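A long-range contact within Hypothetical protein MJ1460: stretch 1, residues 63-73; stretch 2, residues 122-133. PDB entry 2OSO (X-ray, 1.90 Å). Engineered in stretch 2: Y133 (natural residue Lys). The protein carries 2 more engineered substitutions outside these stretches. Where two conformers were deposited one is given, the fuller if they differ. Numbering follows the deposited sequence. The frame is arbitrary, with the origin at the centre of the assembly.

Stretch 1 63-73: MLSPKNIEELK
Stretch 2 (122-133) GILAGCLEEIFY

How is the contact framed? Stretch 2 is helical from G122 to F132. Stretch 1 ends one helix at L64, turns through S65 with positive phi (47/59), P66 (-68/143), K67 (-85/-15) and N68 (-164/174), and starts another at I69. That second helix runs nearly antiparallel to stretch 2, at 152° with axes 10.6 Å apart. The register is read at the turn: the CA atoms of S65 and E130 lie 5.6 Å apart, those of K67 and I131 5.4 Å.

What do I123, L124 and C127 offer? I123 (chi1 m, chi2 t) brings CG2 to 4.3 Å from L64 CD1. L124, with the same rotamer, points sideways, yet its CD2 reaches L72 CD2 at 4.4 Å. C127 (m) points toward stretch 1; its CB lies 3.7 Å from P66 CG and 3.8 Å from L72 CD1, a close fit for a compact side chain. L72 (t, p) is a knob in the hole formed by L124, C127, L128 and I131.

How do L128 and E130 contribute? L128 (m, t) starts away from stretch 1, but its CD2 comes within 4.1 Å of I69 CD1. P66, I69, L72, L124, C127 and L128 are buried, as suits their largely apolar side chains. E130 (m, m) points toward stretch 1, where S65 OG (chi1 t) donates a 2.8 Å hydrogen bond to E130 OE1; both residues are partly exposed, suiting a polar link.

What closes the contact at the end of the helix? I131 (m, t) has the largest covered area; its beta-branched chain, sideways at CA-to-CB, brings CG1 to 3.3 Å from P66 O and CD1 to 4.0 Å from L72 CD2. F132 CE2 meets I69 CD1 (I69 m, m) at 3.9 Å, obliquely to the ring. N68 O lies 3.5 Å from I131 CD1, while the N68 side chain (chi1 p), pointing away, caps the second helix of stretch 1, its OD1 accepting from E71 N at 2.9 Å. Y133, an engineered residue with positive phi (87/-41), makes no contact with stretch 1. In all, 540 Å² is buried.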

HETATM    1  N   MSE A  63       3.686  13.900  -5.729  0.50 27.48           N
HETATM    2  CA  MSE A  63       3.111  14.167  -4.415  0.50 29.04           C
HETATM    3  C   MSE A  63       4.179  14.351  -3.316  0.50 28.43           C
HETATM    4  O   MSE A  63       4.049  15.254  -2.480  0.50 28.40           O
HETATM    5  CB  MSE A  63       2.132  13.047  -3.982  0.50 30.98           C
HETATM    6  CG  MSE A  63       0.627  13.282  -4.261  0.50 33.07           C
HETATM    7 SE   MSE A  63      -0.145  14.982  -3.680  0.37 36.47          SE
HETATM    8  CE  MSE A  63       1.026  15.436  -2.182  0.50 36.78           C
ATOM      9  N   LEU A  64       5.206  13.502  -3.300  1.00 27.93           N
ATOM     10  CA  LEU A  64       6.220  13.534  -2.251  1.00 28.88           C
ATOM     11  C   LEU A  64       7.022  14.829  -2.363  1.00 28.89           C
ATOM     12  O   LEU A  64       7.349  15.477  -1.364  1.00 28.96           O
ATOM     13  CB  LEU A  64       7.173  12.327  -2.352  1.00 28.92           C
ATOM     14  CG  LEU A  64       6.676  10.918  -2.051  1.00 31.06           C
ATOM     15  CD1 LEU A  64       7.766   9.922  -2.467  1.00 29.50           C
ATOM     16  CD2 LEU A  64       6.284  10.755  -0.609  1.00 31.37           C
ATOM     17  N   SER A  65       7.297  15.222  -3.606  1.00 28.63           N
ATOM     18  CA  SER A  65       7.879  16.569  -3.897  1.00 28.73           C
ATOM     19  C   SER A  65       9.074  16.969  -2.993  1.00 27.88           C
ATOM     20  O   SER A  65       9.064  17.990  -2.333  1.00 30.14           O
ATOM     21  CB  SER A  65       6.780  17.647  -3.864  1.00 29.23           C
ATOM     22  OG  SER A  65       7.168  18.759  -4.635  1.00 28.18           O
ATOM     23  N   PRO A  66      10.152  16.172  -3.011  1.00 28.55           N
ATOM     24  CA  PRO A  66      11.378  16.466  -2.271  1.00 28.59           C
ATOM     25  C   PRO A  66      12.041  17.694  -2.904  1.00 29.44           C
ATOM     26  O   PRO A  66      11.964  17.881  -4.118  1.00 29.09           O
ATOM     27  CB  PRO A  66      12.250  15.199  -2.484  1.00 28.57           C
ATOM     28  CG  PRO A  66      11.727  14.597  -3.721  1.00 28.19           C
ATOM     29  CD  PRO A  66      10.265  14.950  -3.807  1.00 27.89           C
ATOM     30  N   LYS A  67      12.636  18.541  -2.086  1.00 31.08           N
ATOM     31  CA  LYS A  67      13.241  19.778  -2.584  1.00 31.51           C
ATOM     32  C   LYS A  67      14.675  19.570  -3.089  1.00 30.87           C
ATOM     33  O   LYS A  67      15.253  20.430  -3.785  1.00 30.86           O
ATOM     34  CB  LYS A  67      13.179  20.848  -1.511  1.00 33.10           C
ATOM     35  CG  LYS A  67      11.717  21.252  -1.151  1.00 34.75           C
ATOM     36  N   ASN A  68      15.270  18.436  -2.742  1.00 28.74           N
ATOM     37  CA  ASN A  68      16.659  18.206  -3.113  1.00 26.86           C
ATOM     38  C   ASN A  68      17.000  16.740  -2.981  1.00 26.52           C
ATOM     39  O   ASN A  68      16.153  15.917  -2.591  1.00 24.59           O
ATOM     40  CB  ASN A  68      17.622  19.142  -2.313  1.00 26.00           C
ATOM     41  CG  ASN A  68      17.518  18.998  -0.791  1.00 26.72           C
ATOM     42  OD1 ASN A  68      17.507  17.894  -0.247  1.00 27.79           O
ATOM     43  ND2 ASN A  68      17.517  20.151  -0.084  1.00 24.91           N
ATOM     44  N   ILE A  69      18.193  16.389  -3.409  1.00 26.31           N
ATOM     45  CA  ILE A  69      18.637  15.001  -3.378  1.00 25.27           C
ATOM     46  C   ILE A  69      18.722  14.520  -1.939  1.00 26.16           C
ATOM     47  O   ILE A  69      18.357  13.396  -1.659  1.00 27.10           O
ATOM     48  CB  ILE A  69      19.988  14.826  -4.100  1.00 25.47           C
ATOM     49  CG1 ILE A  69      19.861  15.116  -5.598  1.00 26.09           C
ATOM     50  CG2 ILE A  69      20.585  13.445  -3.882  1.00 23.40           C
ATOM     51  CD1 ILE A  69      18.874  14.361  -6.347  1.00 25.94           C
ATOM     52  N   GLU A  70      19.115  15.374  -0.982  1.00 27.81           N
ATOM     53  CA  GLU A  70      19.266  14.843   0.379  1.00 28.92           C
ATOM     54  C   GLU A  70      17.891  14.405   0.911  1.00 27.95           C
ATOM     55  O   GLU A  70      17.754  13.352   1.527  1.00 25.43           O
ATOM     56  CB  GLU A  70      19.996  15.831   1.308  1.00 32.45           C
ATOM     57  CG  GLU A  70      20.994  15.175   2.318  1.00 35.99           C
ATOM     58  CD  GLU A  70      21.874  14.007   1.737  1.00 38.97           C
ATOM     59  OE1 GLU A  70      22.493  14.143   0.638  1.00 41.47           O
ATOM     60  OE2 GLU A  70      21.944  12.937   2.404  1.00 41.15           O
ATOM     61  N   GLU A  71      16.864  15.205   0.624  1.00 28.73           N
ATOM     62  CA  GLU A  71      15.499  14.919   1.015  1.00 30.55           C
ATOM     63  C   GLU A  71      14.958  13.661   0.310  1.00 28.50           C
ATOM     64  O   GLU A  71      14.252  12.857   0.924  1.00 27.52           O
ATOM     65  CB  GLU A  71      14.604  16.154   0.729  1.00 33.08           C
ATOM     66  CG  GLU A  71      13.256  16.049   1.364  1.00 35.99           C
ATOM     67  CD  GLU A  71      12.462  17.391   1.440  1.00 35.94           C
ATOM     68  OE1 GLU A  71      12.840  18.420   0.849  1.00 38.10           O
ATOM     69  OE2 GLU A  71      11.415  17.379   2.102  1.00 40.43           O
ATOM     70  N   LEU A  72      15.307  13.485  -0.956  1.00 27.18           N
ATOM     71  CA  LEU A  72      14.963  12.249  -1.688  1.00 28.88           C
ATOM     72  C   LEU A  72      15.512  11.001  -0.976  1.00 30.33           C
ATOM     73  O   LEU A  72      14.817   9.967  -0.823  1.00 31.20           O
ATOM     74  CB  LEU A  72      15.494  12.333  -3.127  1.00 28.31           C
ATOM     75  CG  LEU A  72      15.239  11.167  -4.104  1.00 27.12           C
ATOM     76  CD1 LEU A  72      13.850  10.558  -3.989  1.00 26.64           C
ATOM     77  CD2 LEU A  72      15.498  11.627  -5.512  1.00 27.98           C
ATOM     78  N   LYS A  73      16.779  11.094  -0.564  1.00 30.27           N
ATOM     79  CA  LYS A  73      17.444  10.006   0.141  1.00 28.78           C
ATOM     80  C   LYS A  73      16.739   9.688   1.469  1.00 29.30           C
ATOM     81  O   LYS A  73      16.593   8.495   1.846  1.00 26.63           O
ATOM     82  CB  LYS A  73      18.925  10.331   0.368  1.00 29.46           C
ATOM     83  CG  LYS A  73      19.785  10.397  -0.934  1.00 29.57           C
ATOM     84  CD  LYS A  73      21.229  10.833  -0.620  1.00 29.81           C
ATOM     85  CE  LYS A  73      22.132  10.745  -1.838  1.00 30.82           C
ATOM     86  NZ  LYS A  73      23.489  11.416  -1.691  1.00 29.95           N
ATOM     87  N   GLY A 122       9.538   4.757 -11.253  1.00 21.69           N
ATOM     88  CA  GLY A 122       8.578   5.841 -11.454  1.00 23.05           C
ATOM     89  C   GLY A 122       8.737   6.894 -10.401  1.00 23.13           C
ATOM     90  O   GLY A 122       8.700   8.146 -10.675  1.00 25.60           O
ATOM     91  N   ILE A 123       8.826   6.436  -9.162  1.00 24.09           N
ATOM     92  CA  ILE A 123       8.995   7.398  -8.041  1.00 23.29           C
ATOM     93  C   ILE A 123      10.210   8.307  -8.316  1.00 24.80           C
ATOM     94  O   ILE A 123      10.148   9.519  -8.171  1.00 22.85           O
ATOM     95  CB  ILE A 123       9.192   6.729  -6.720  1.00 22.74           C
ATOM     96  CG1 ILE A 123       7.867   6.063  -6.256  1.00 21.95           C
ATOM     97  CG2 ILE A 123       9.593   7.800  -5.665  1.00 21.91           C
ATOM     98  CD1 ILE A 123       8.075   5.198  -4.984  1.00 23.17           C
ATOM     99  N   LEU A 124      11.288   7.698  -8.743  1.00 22.87           N
ATOM    100  CA  LEU A 124      12.560   8.400  -8.982  1.00 23.91           C
ATOM    101  C   LEU A 124      12.418   9.404 -10.109  1.00 23.37           C
ATOM    102  O   LEU A 124      12.900  10.520 -10.001  1.00 26.08           O
ATOM    103  CB  LEU A 124      13.675   7.395  -9.281  1.00 24.00           C
ATOM    104  CG  LEU A 124      14.227   6.653  -8.066  1.00 24.06           C
ATOM    105  CD1 LEU A 124      15.168   5.553  -8.556  1.00 22.86           C
ATOM    106  CD2 LEU A 124      14.891   7.580  -7.062  1.00 24.34           C
ATOM    107  N   ALA A 125      11.692   9.044 -11.160  1.00 23.64           N
ATOM    108  CA  ALA A 125      11.450   9.967 -12.255  1.00 23.30           C
ATOM    109  C   ALA A 125      10.658  11.173 -11.801  1.00 25.66           C
ATOM    110  O   ALA A 125      10.957  12.310 -12.196  1.00 22.10           O
ATOM    111  CB  ALA A 125      10.708   9.263 -13.424  1.00 23.10           C
ATOM    112  N   GLY A 126       9.627  10.907 -10.983  1.00 24.73           N
ATOM    113  CA  GLY A 126       8.764  11.948 -10.502  1.00 25.58           C
ATOM    114  C   GLY A 126       9.462  12.885  -9.548  1.00 24.22           C
ATOM    115  O   GLY A 126       9.263  14.114  -9.615  1.00 26.79           O
ATOM    116  N   CYS A 127      10.243  12.322  -8.621  1.00 22.94           N
ATOM    117  CA  CYS A 127      10.997  13.114  -7.650  1.00 23.28           C
ATOM    118  C   CYS A 127      12.082  13.990  -8.287  1.00 23.50           C
ATOM    119  O   CYS A 127      12.262  15.135  -7.908  1.00 24.16           O
ATOM    120  CB  CYS A 127      11.629  12.249  -6.566  1.00 22.88           C
ATOM    121  SG  CYS A 127      10.445  11.516  -5.442  1.00 26.74           S
ATOM    122  N   LEU A 128      12.788  13.434  -9.252  1.00 22.06           N
ATOM    123  CA  LEU A 128      13.841  14.155  -9.982  1.00 22.00           C
ATOM    124  C   LEU A 128      13.296  15.296 -10.817  1.00 21.83           C
ATOM    125  O   LEU A 128      13.960  16.326 -10.948  1.00 25.50           O
ATOM    126  CB  LEU A 128      14.605  13.206 -10.886  1.00 19.44           C
ATOM    127  CG  LEU A 128      15.532  12.248 -10.119  1.00 21.27           C
ATOM    128  CD1 LEU A 128      16.033  11.143 -11.093  1.00 22.27           C
ATOM    129  CD2 LEU A 128      16.679  12.987  -9.471  1.00 24.28           C
ATOM    130  N   GLU A 129      12.117  15.123 -11.396  1.00 23.10           N
ATOM    131  CA  GLU A 129      11.403  16.280 -11.990  1.00 23.36           C
ATOM    132  C   GLU A 129      11.021  17.398 -10.987  1.00 24.80           C
ATOM    133  O   GLU A 129      11.188  18.616 -11.268  1.00 23.94           O
ATOM    134  CB  GLU A 129      10.182  15.804 -12.774  1.00 23.90           C
ATOM    135  CG  GLU A 129       9.376  16.957 -13.395  1.00 25.38           C
ATOM    136  CD  GLU A 129       8.142  16.536 -14.174  1.00 26.68           C
ATOM    137  OE1 GLU A 129       8.088  15.417 -14.709  1.00 26.28           O
ATOM    138  OE2 GLU A 129       7.198  17.373 -14.250  1.00 27.80           O
ATOM    139  N   GLU A 130      10.474  17.020  -9.831  1.00 25.15           N
ATOM    140  CA  GLU A 130      10.208  17.990  -8.770  1.00 25.81           C
ATOM    141  C   GLU A 130      11.488  18.779  -8.352  1.00 25.57           C
ATOM    142  O   GLU A 130      11.440  19.979  -8.085  1.00 25.02           O
ATOM    143  CB  GLU A 130       9.546  17.304  -7.562  1.00 27.24           C
ATOM    144  CG  GLU A 130       8.084  16.909  -7.731  1.00 27.46           C
ATOM    145  CD  GLU A 130       7.162  18.032  -8.191  1.00 30.11           C
ATOM    146  OE1 GLU A 130       6.940  19.029  -7.447  1.00 30.51           O
ATOM    147  OE2 GLU A 130       6.663  17.945  -9.335  1.00 30.22           O
ATOM    148  N   ILE A 131      12.616  18.091  -8.281  1.00 24.23           N
ATOM    149  CA  ILE A 131      13.866  18.696  -7.865  1.00 23.93           C
ATOM    150  C   ILE A 131      14.496  19.541  -8.961  1.00 22.53           C
ATOM    151  O   ILE A 131      14.902  20.619  -8.696  1.00 23.42           O
ATOM    152  CB  ILE A 131      14.901  17.615  -7.396  1.00 23.77           C
ATOM    153  CG1 ILE A 131      14.457  16.981  -6.075  1.00 24.39           C
ATOM    154  CG2 ILE A 131      16.273  18.269  -7.203  1.00 22.69           C
ATOM    155  CD1 ILE A 131      15.032  15.567  -5.835  1.00 23.77           C
ATOM    156  N   PHE A 132      14.563  19.032 -10.185  1.00 23.97           N
ATOM    157  CA  PHE A 132      15.340  19.648 -11.266  1.00 24.13           C
ATOM    158  C   PHE A 132      14.507  20.261 -12.433  1.00 21.90           C
ATOM    159  O   PHE A 132      15.088  20.827 -13.368  1.00 22.56           O
ATOM    160  CB  PHE A 132      16.318  18.607 -11.827  1.00 26.27           C
ATOM    161  CG  PHE A 132      17.410  18.174 -10.835  1.00 26.44           C
ATOM    162  CD1 PHE A 132      18.277  19.132 -10.268  1.00 26.78           C
ATOM    163  CD2 PHE A 132      17.559  16.848 -10.473  1.00 27.16           C
ATOM    164  CE1 PHE A 132      19.269  18.754  -9.370  1.00 27.23           C
ATOM    165  CE2 PHE A 132      18.528  16.458  -9.566  1.00 26.49           C
ATOM    166  CZ  PHE A 132      19.422  17.408  -9.035  1.00 26.57           C
ATOM    167  N   TYR A 133      13.199  20.078 -12.426  1.00 21.10           N
ATOM    168  CA  TYR A 133      12.283  20.689 -13.379  1.00 24.16           C
ATOM    169  C   TYR A 133      12.098  19.902 -14.662  1.00 23.63           C
ATOM    170  O   TYR A 133      10.959  19.821 -15.180  1.00 24.18           O
ATOM    171  CB  TYR A 133      12.649  22.151 -13.717  1.00 25.56           C
ATOM    172  CG  TYR A 133      11.599  22.853 -14.548  1.00 25.12           C
ATOM    173  CD1 TYR A 133      10.426  23.300 -13.959  1.00 26.95           C
ATOM    174  CD2 TYR A 133      11.772  23.065 -15.912  1.00 26.17           C
ATOM    175  CE1 TYR A 133       9.435  23.915 -14.688  1.00 27.30           C
ATOM    176  CE2 TYR A 133      10.764  23.690 -16.668  1.00 26.84           C
ATOM    177  CZ  TYR A 133       9.603  24.108 -16.046  1.00 26.00           C
ATOM    178  OH  TYR A 133       8.586  24.766 -16.732  1.00 26.86           O
TER